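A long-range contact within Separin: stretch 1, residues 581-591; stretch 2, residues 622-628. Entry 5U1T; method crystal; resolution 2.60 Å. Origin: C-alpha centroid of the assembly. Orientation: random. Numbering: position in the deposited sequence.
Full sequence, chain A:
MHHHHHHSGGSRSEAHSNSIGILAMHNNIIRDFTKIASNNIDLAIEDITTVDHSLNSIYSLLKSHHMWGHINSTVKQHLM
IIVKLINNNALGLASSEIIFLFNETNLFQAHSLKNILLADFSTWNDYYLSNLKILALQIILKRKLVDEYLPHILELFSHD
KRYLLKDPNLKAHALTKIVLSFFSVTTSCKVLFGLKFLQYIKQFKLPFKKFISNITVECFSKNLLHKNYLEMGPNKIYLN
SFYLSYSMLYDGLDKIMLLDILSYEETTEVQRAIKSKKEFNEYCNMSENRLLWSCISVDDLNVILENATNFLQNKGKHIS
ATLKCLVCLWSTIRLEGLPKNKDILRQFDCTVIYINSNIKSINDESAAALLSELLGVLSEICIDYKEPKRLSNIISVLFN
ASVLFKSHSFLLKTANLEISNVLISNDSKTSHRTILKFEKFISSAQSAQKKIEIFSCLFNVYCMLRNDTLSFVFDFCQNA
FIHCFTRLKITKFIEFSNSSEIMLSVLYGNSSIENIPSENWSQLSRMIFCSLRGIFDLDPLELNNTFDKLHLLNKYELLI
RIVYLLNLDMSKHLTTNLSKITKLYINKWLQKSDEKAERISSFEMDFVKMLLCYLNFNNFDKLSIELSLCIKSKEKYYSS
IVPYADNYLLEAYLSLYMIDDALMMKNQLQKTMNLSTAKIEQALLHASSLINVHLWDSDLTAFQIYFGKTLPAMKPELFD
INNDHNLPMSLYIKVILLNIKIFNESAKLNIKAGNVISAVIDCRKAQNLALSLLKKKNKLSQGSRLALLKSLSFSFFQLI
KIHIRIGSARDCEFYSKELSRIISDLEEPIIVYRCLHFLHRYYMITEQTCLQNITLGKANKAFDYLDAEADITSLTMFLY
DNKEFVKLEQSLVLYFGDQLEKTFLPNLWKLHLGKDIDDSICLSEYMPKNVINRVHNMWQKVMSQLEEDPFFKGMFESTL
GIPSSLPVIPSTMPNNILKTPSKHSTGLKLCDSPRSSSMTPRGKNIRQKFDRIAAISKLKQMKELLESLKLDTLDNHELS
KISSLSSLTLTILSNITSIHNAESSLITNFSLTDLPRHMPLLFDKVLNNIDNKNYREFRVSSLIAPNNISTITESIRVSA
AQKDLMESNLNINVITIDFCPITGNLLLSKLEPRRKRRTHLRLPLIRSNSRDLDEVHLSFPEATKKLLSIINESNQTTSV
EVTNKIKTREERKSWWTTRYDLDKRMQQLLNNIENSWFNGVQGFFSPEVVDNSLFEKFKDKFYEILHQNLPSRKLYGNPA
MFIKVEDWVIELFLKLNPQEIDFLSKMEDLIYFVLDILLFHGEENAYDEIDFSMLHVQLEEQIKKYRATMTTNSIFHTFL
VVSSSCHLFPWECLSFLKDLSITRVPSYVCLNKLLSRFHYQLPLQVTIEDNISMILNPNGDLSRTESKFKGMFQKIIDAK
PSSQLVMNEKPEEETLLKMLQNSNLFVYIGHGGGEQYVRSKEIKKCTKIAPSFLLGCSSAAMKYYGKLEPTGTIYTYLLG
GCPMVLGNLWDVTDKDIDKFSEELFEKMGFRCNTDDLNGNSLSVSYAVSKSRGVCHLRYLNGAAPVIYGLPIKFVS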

ATOM      1  N   ILE A 581      18.794 -12.849  -7.491  1.00 56.75           N
ATOM      2  CA  ILE A 581      18.113 -14.010  -6.934  1.00 56.47           C
ATOM      3  C   ILE A 581      16.777 -14.342  -7.606  1.00 55.38           C
ATOM      4  O   ILE A 581      16.364 -15.491  -7.587  1.00 60.61           O
ATOM      5  CB  ILE A 581      17.891 -13.864  -5.393  1.00 55.20           C
ATOM      6  CG1 ILE A 581      16.835 -12.826  -5.061  1.00 54.51           C
ATOM      7  CG2 ILE A 581      19.196 -13.529  -4.688  1.00 59.46           C
ATOM      8  CD1 ILE A 581      16.717 -12.553  -3.595  1.00 53.97           C
ATOM      9  N   THR A 582      16.104 -13.380  -8.221  1.00 56.72           N
ATOM     10  CA  THR A 582      14.899 -13.714  -8.978  1.00 55.30           C
ATOM     11  C   THR A 582      15.290 -14.531 -10.204  1.00 57.72           C
ATOM     12  O   THR A 582      14.570 -15.435 -10.624  1.00 55.38           O
ATOM     13  CB  THR A 582      14.110 -12.466  -9.435  1.00 54.01           C
ATOM     14  OG1 THR A 582      13.931 -11.576  -8.329  1.00 52.70           O
ATOM     15  CG2 THR A 582      12.748 -12.863  -9.976  1.00 48.39           C
ATOM     16  N   LYS A 583      16.442 -14.224 -10.776  1.00 55.08           N
ATOM     17  CA  LYS A 583      16.880 -14.959 -11.944  1.00 53.51           C
ATOM     18  C   LYS A 583      17.355 -16.329 -11.545  1.00 60.55           C
ATOM     19  O   LYS A 583      17.032 -17.320 -12.207  1.00 61.81           O
ATOM     20  CB  LYS A 583      17.973 -14.202 -12.677  1.00 60.10           C
ATOM     21  CG  LYS A 583      17.425 -13.463 -13.872  1.00 54.82           C
ATOM     22  CD  LYS A 583      18.136 -12.158 -14.117  1.00 62.19           C
ATOM     23  CE  LYS A 583      17.345 -11.319 -15.141  1.00 73.33           C
ATOM     24  NZ  LYS A 583      16.956 -12.108 -16.388  1.00 68.85           N
ATOM     25  N   LEU A 584      18.116 -16.380 -10.454  1.00 59.42           N
ATOM     26  CA  LEU A 584      18.583 -17.642  -9.895  1.00 57.77           C
ATOM     27  C   LEU A 584      17.436 -18.592  -9.628  1.00 56.30           C
ATOM     28  O   LEU A 584      17.488 -19.764 -10.010  1.00 53.41           O
ATOM     29  CB  LEU A 584      19.361 -17.403  -8.608  1.00 57.65           C
ATOM     30  CG  LEU A 584      20.843 -17.273  -8.904  1.00 53.33           C
ATOM     31  CD1 LEU A 584      21.572 -16.697  -7.727  1.00 52.09           C
ATOM     32  CD2 LEU A 584      21.355 -18.640  -9.262  1.00 54.45           C
ATOM     33  N   TYR A 585      16.397 -18.070  -8.993  1.00 50.46           N
ATOM     34  CA  TYR A 585      15.247 -18.876  -8.644  1.00 54.03           C
ATOM     35  C   TYR A 585      14.535 -19.398  -9.874  1.00 57.98           C
ATOM     36  O   TYR A 585      14.110 -20.554  -9.898  1.00 60.26           O
ATOM     37  CB  TYR A 585      14.277 -18.082  -7.774  1.00 56.38           C
ATOM     38  CG  TYR A 585      13.038 -18.849  -7.382  1.00 56.20           C
ATOM     39  CD1 TYR A 585      13.106 -19.893  -6.473  1.00 57.51           C
ATOM     40  CD2 TYR A 585      11.799 -18.514  -7.910  1.00 55.14           C
ATOM     41  CE1 TYR A 585      11.975 -20.592  -6.117  1.00 57.33           C
ATOM     42  CE2 TYR A 585      10.667 -19.198  -7.560  1.00 59.77           C
ATOM     43  CZ  TYR A 585      10.755 -20.243  -6.657  1.00 62.96           C
ATOM     44  OH  TYR A 585       9.617 -20.938  -6.307  1.00 54.38           O
ATOM     45  N   ILE A 586      14.419 -18.563 -10.903  1.00 60.75           N
ATOM     46  CA  ILE A 586      13.734 -18.977 -12.118  1.00 59.99           C
ATOM     47  C   ILE A 586      14.523 -20.051 -12.868  1.00 64.69           C
ATOM     48  O   ILE A 586      13.948 -21.040 -13.322  1.00 71.10           O
ATOM     49  CB  ILE A 586      13.466 -17.785 -13.071  1.00 63.66           C
ATOM     50  CG1 ILE A 586      12.438 -16.825 -12.463  1.00 63.02           C
ATOM     51  CG2 ILE A 586      12.969 -18.270 -14.439  1.00 57.70           C
ATOM     52  CD1 ILE A 586      12.080 -15.681 -13.389  1.00 62.53           C
ATOM     53  N   ASN A 587      15.836 -19.885 -12.987  1.00 60.82           N
ATOM     54  CA  ASN A 587      16.595 -20.774 -13.861  1.00 61.46           C
ATOM     55  C   ASN A 587      17.249 -21.981 -13.210  1.00 70.01           C
ATOM     56  O   ASN A 587      17.507 -22.973 -13.901  1.00 71.08           O
ATOM     57  CB  ASN A 587      17.666 -19.982 -14.588  1.00 64.27           C
ATOM     58  CG  ASN A 587      17.075 -19.072 -15.658  1.00 67.88           C
ATOM     59  OD1 ASN A 587      17.057 -17.854 -15.493  1.00 67.20           O
ATOM     60  ND2 ASN A 587      16.571 -19.667 -16.757  1.00 67.17           N
ATOM     61  N   LYS A 588      17.519 -21.911 -11.905  1.00 63.23           N
ATOM     62  CA  LYS A 588      18.222 -22.992 -11.226  1.00 58.93           C
ATOM     63  C   LYS A 588      17.378 -23.650 -10.140  1.00 63.30           C
ATOM     64  O   LYS A 588      17.793 -24.632  -9.549  1.00 70.99           O
ATOM     65  CB  LYS A 588      19.528 -22.486 -10.617  1.00 58.27           C
ATOM     66  CG  LYS A 588      20.449 -21.824 -11.607  1.00 51.15           C
ATOM     67  CD  LYS A 588      20.587 -22.657 -12.850  1.00 58.15           C
ATOM     68  CE  LYS A 588      21.891 -23.442 -12.852  1.00 67.51           C
ATOM     69  NZ  LYS A 588      23.023 -22.502 -12.576  1.00 72.77           N
ATOM     70  N   TRP A 589      16.199 -23.112  -9.859  1.00 64.36           N
ATOM     71  CA  TRP A 589      15.284 -23.815  -8.971  1.00 60.36           C
ATOM     72  C   TRP A 589      13.982 -24.142  -9.672  1.00 64.02           C
ATOM     73  O   TRP A 589      13.702 -25.296  -9.985  1.00 66.70           O
ATOM     74  CB  TRP A 589      14.988 -23.012  -7.699  1.00 57.86           C
ATOM     75  CG  TRP A 589      14.481 -23.922  -6.629  1.00 61.90           C
ATOM     76  CD1 TRP A 589      13.185 -24.116  -6.257  1.00 63.45           C
ATOM     77  CD2 TRP A 589      15.262 -24.825  -5.845  1.00 60.66           C
ATOM     78  NE1 TRP A 589      13.113 -25.061  -5.267  1.00 57.38           N
ATOM     79  CE2 TRP A 589      14.376 -25.516  -4.999  1.00 65.46           C
ATOM     80  CE3 TRP A 589      16.631 -25.107  -5.769  1.00 65.13           C
ATOM     81  CZ2 TRP A 589      14.817 -26.479  -4.077  1.00 63.76           C
ATOM     82  CZ3 TRP A 589      17.067 -26.060  -4.851  1.00 62.92           C
ATOM     83  CH2 TRP A 589      16.161 -26.734  -4.022  1.00 60.78           C
ATOM     84  N   LEU A 590      13.199 -23.100  -9.935  1.00 70.61           N
ATOM     85  CA  LEU A 590      11.877 -23.245 -10.519  1.00 65.50           C
ATOM     86  C   LEU A 590      11.900 -24.046 -11.804  1.00 71.32           C
ATOM     87  O   LEU A 590      10.967 -24.793 -12.081  1.00 74.10           O
ATOM     88  CB  LEU A 590      11.286 -21.878 -10.774  1.00 67.48           C
ATOM     89  CG  LEU A 590       9.780 -21.717 -10.621  1.00 73.94           C
ATOM     90  CD1 LEU A 590       9.362 -22.155  -9.239  1.00 64.76           C
ATOM     91  CD2 LEU A 590       9.415 -20.246 -10.866  1.00 70.02           C
ATOM     92  N   GLN A 591      12.974 -23.905 -12.577  1.00 71.60           N
ATOM     93  CA  GLN A 591      13.088 -24.584 -13.870  1.00 74.51           C
ATOM     94  C   GLN A 591      13.327 -26.081 -13.738  1.00 82.91           C
ATOM     95  O   GLN A 591      12.914 -26.858 -14.608  1.00 82.53           O
ATOM     96  CB  GLN A 591      14.219 -23.978 -14.694  1.00 81.11           C
ATOM     97  CG  GLN A 591      13.892 -23.909 -16.172  1.00 85.12           C
ATOM     98  CD  GLN A 591      12.546 -23.236 -16.431  1.00 83.99           C
ATOM     99  OE1 GLN A 591      12.297 -22.114 -15.980  1.00 81.30           O
ATOM    100  NE2 GLN A 591      11.668 -23.930 -17.152  1.00 86.53           N
ATOM    101  N   LYS A 622       9.241  -6.527 -15.339  1.00 48.61           N
ATOM    102  CA  LYS A 622       9.697  -7.493 -16.333  1.00 53.96           C
ATOM    103  C   LYS A 622       9.930  -8.861 -15.672  1.00 57.46           C
ATOM    104  O   LYS A 622       9.391  -9.888 -16.105  1.00 55.61           O
ATOM    105  CB  LYS A 622      10.979  -6.992 -16.995  1.00 49.02           C
ATOM    106  CG  LYS A 622      11.429  -7.747 -18.225  1.00 48.39           C
ATOM    107  CD  LYS A 622      12.718  -7.139 -18.761  1.00 55.34           C
ATOM    108  CE  LYS A 622      12.694  -6.944 -20.278  1.00 63.78           C
ATOM    109  NZ  LYS A 622      12.826  -8.223 -21.082  1.00 73.27           N
ATOM    110  N   LEU A 623      10.743  -8.842 -14.618  1.00 58.18           N
ATOM    111  CA  LEU A 623      11.008 -10.015 -13.793  1.00 60.10           C
ATOM    112  C   LEU A 623       9.705 -10.561 -13.233  1.00 55.72           C
ATOM    113  O   LEU A 623       9.471 -11.762 -13.263  1.00 58.42           O
ATOM    114  CB  LEU A 623      11.986  -9.674 -12.655  1.00 52.94           C
ATOM    115  CG  LEU A 623      13.426  -9.465 -13.138  1.00 48.83           C
ATOM    116  CD1 LEU A 623      14.341  -9.005 -12.020  1.00 51.34           C
ATOM    117  CD2 LEU A 623      13.947 -10.725 -13.783  1.00 47.61           C
ATOM    118  N   SER A 624       8.849  -9.674 -12.745  1.00 53.50           N
ATOM    119  CA  SER A 624       7.539 -10.101 -12.278  1.00 53.56           C
ATOM    120  C   SER A 624       6.789 -10.929 -13.332  1.00 52.89           C
ATOM    121  O   SER A 624       6.258 -11.993 -13.017  1.00 53.25           O
ATOM    122  CB  SER A 624       6.704  -8.891 -11.844  1.00 45.53           C
ATOM    123  OG  SER A 624       7.118  -8.425 -10.571  1.00 55.99           O
ATOM    124  N   ILE A 625       6.764 -10.459 -14.578  1.00 55.57           N
ATOM    125  CA  ILE A 625       6.037 -11.176 -15.632  1.00 58.99           C
ATOM    126  C   ILE A 625       6.688 -12.539 -15.885  1.00 56.51           C
ATOM    127  O   ILE A 625       6.004 -13.556 -15.998  1.00 57.85           O
ATOM    128  CB  ILE A 625       5.960 -10.346 -16.955  1.00 53.45           C
ATOM    129  CG1 ILE A 625       5.052  -9.136 -16.742  1.00 59.20           C
ATOM    130  CG2 ILE A 625       5.396 -11.150 -18.093  1.00 46.34           C
ATOM    131  CD1 ILE A 625       5.107  -8.110 -17.849  1.00 56.54           C
ATOM    132  N   GLU A 626       8.010 -12.563 -15.943  1.00 52.91           N
ATOM    133  CA  GLU A 626       8.699 -13.785 -16.296  1.00 58.17           C
ATOM    134  C   GLU A 626       8.565 -14.843 -15.188  1.00 65.59           C
ATOM    135  O   GLU A 626       8.298 -16.024 -15.460  1.00 64.54           O
ATOM    136  CB  GLU A 626      10.159 -13.494 -16.588  1.00 53.84           C
ATOM    137  CG  GLU A 626      10.934 -14.748 -16.845  1.00 68.05           C
ATOM    138  CD  GLU A 626      12.410 -14.504 -16.770  1.00 73.93           C
ATOM    139  OE1 GLU A 626      12.783 -13.299 -16.730  1.00 69.72           O
ATOM    140  OE2 GLU A 626      13.171 -15.504 -16.747  1.00 68.72           O
ATOM    141  N   LEU A 627       8.736 -14.395 -13.945  1.00 58.99           N
ATOM    142  CA  LEU A 627       8.501 -15.213 -12.773  1.00 55.97           C
ATOM    143  C   LEU A 627       7.087 -15.758 -12.773  1.00 61.59           C
ATOM    144  O   LEU A 627       6.902 -16.979 -12.728  1.00 68.98           O
ATOM    145  CB  LEU A 627       8.758 -14.419 -11.487  1.00 54.04           C
ATOM    146  CG  LEU A 627       8.496 -15.132 -10.156  1.00 54.78           C
ATOM    147  CD1 LEU A 627       9.072 -16.549 -10.144  1.00 51.36           C
ATOM    148  CD2 LEU A 627       9.085 -14.341  -9.036  1.00 51.15           C
ATOM    149  N   SER A 628       6.097 -14.870 -12.813  1.00 59.19           N
ATOM    150  CA  SER A 628       4.689 -15.279 -12.763  1.00 61.46           C
ATOM    151  C   SER A 628       4.334 -16.288 -13.839  1.00 63.94           C
ATOM    152  O   SER A 628       3.647 -17.276 -13.572  1.00 60.31           O
ATOM    153  CB  SER A 628       3.766 -14.070 -12.899  1.00 58.59           C
ATOM    154  OG  SER A 628       3.536 -13.479 -11.637  1.00 61.81           O
TER

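Two helical segments of one Separin chain, at least 37 residues apart in sequence wherever they touch, lie side by side and run in nearly the same direction. Their axes cross at 17° and approach to 10.5 Å, a spacing that leaves room for one layer of side chains between the backbones. The register repeats every four residues: the CA atoms of Thr-582 and Leu-623 are 7.2 Å apart, and those of Ile-586 and Leu-627 are 6.5 Å apart. At so small an angle, successive turns of one helix can keep meeting successive turns of the other, and this short contact buries 402 Å² in all.

Leu-627 covers the most surface and works as a knob. Its CA-to-CB bond points sideways, but with chi1 t and chi2 p the end of the side chain swings nearer the partner helix and settles into a hole formed by Thr-582, Tyr-585, Ile-586 and Leu-590. The two methyls divide the hole between them. Leu-627 CD2 lies 4.1 Å from CG2 of Thr-582, while Leu-627 CD1 lies 4.0 Å from CE2 of Tyr-585, at the edge of the ring and near its plane, and 3.8 Å from CD2 of Leu-590. Thr-582 can serve as an apolar wall because its methyl faces the leucine while its OG1 is hydrogen-bonded elsewhere in the structure. Tyr-585 does much the same, lending ring carbon to the contact while its OH is satisfied elsewhere. The helix departs from regular geometry close to this hole: Leu-590 N donates to Tyr-585 O at 2.7 Å, the bond of a wider pi-type turn, and Trp-589 N makes only a weak bond to that same oxygen.

Ile-586 is the main answer from the first helix. Its CA-to-CB bond points toward the second helix, and the m,t rotamer carries Ile-586 CD1 close to the opposing backbone, 3.6 Å from Leu-627 N and 4.0 Å from Leu-627 CB. The amide Leu-627 N is already committed to its own helix, donating to Leu-623 O at 2.8 Å, so a methyl can rest near it without leaving a donor unpaired. Ile-586 CD1 also comes within 3.5 Å of Glu-626 OE2; CG and the carboxylate of Glu-626 both lie against this methyl, a van der Waals contact with no hydrogen bond.

Leu-623, one turn before Leu-627, extends the apolar strip. Leu-623 CB sits 4.2 Å from Thr-582 CG2, and Leu-623 CD2 is 3.7 Å from CE of Lys-583, so the lysine contributes the hydrocarbon of its long arm as cover. The charged end of that arm goes on toward Glu-626, but Lys-583 NZ and Glu-626 OE1 remain 4.4 Å apart, beyond a salt bridge; the opposite charges are merely neighbors.

No hydrogen bond crosses the interface. The rule to read here is division of labor: the backbone hydrogen bonds found here run within each helix, shape and apolar contact hold the middle, and the charged residues, Lys-583 and Glu-626, sit where the contact is more exposed, though the carboxylate still touches Ile-586.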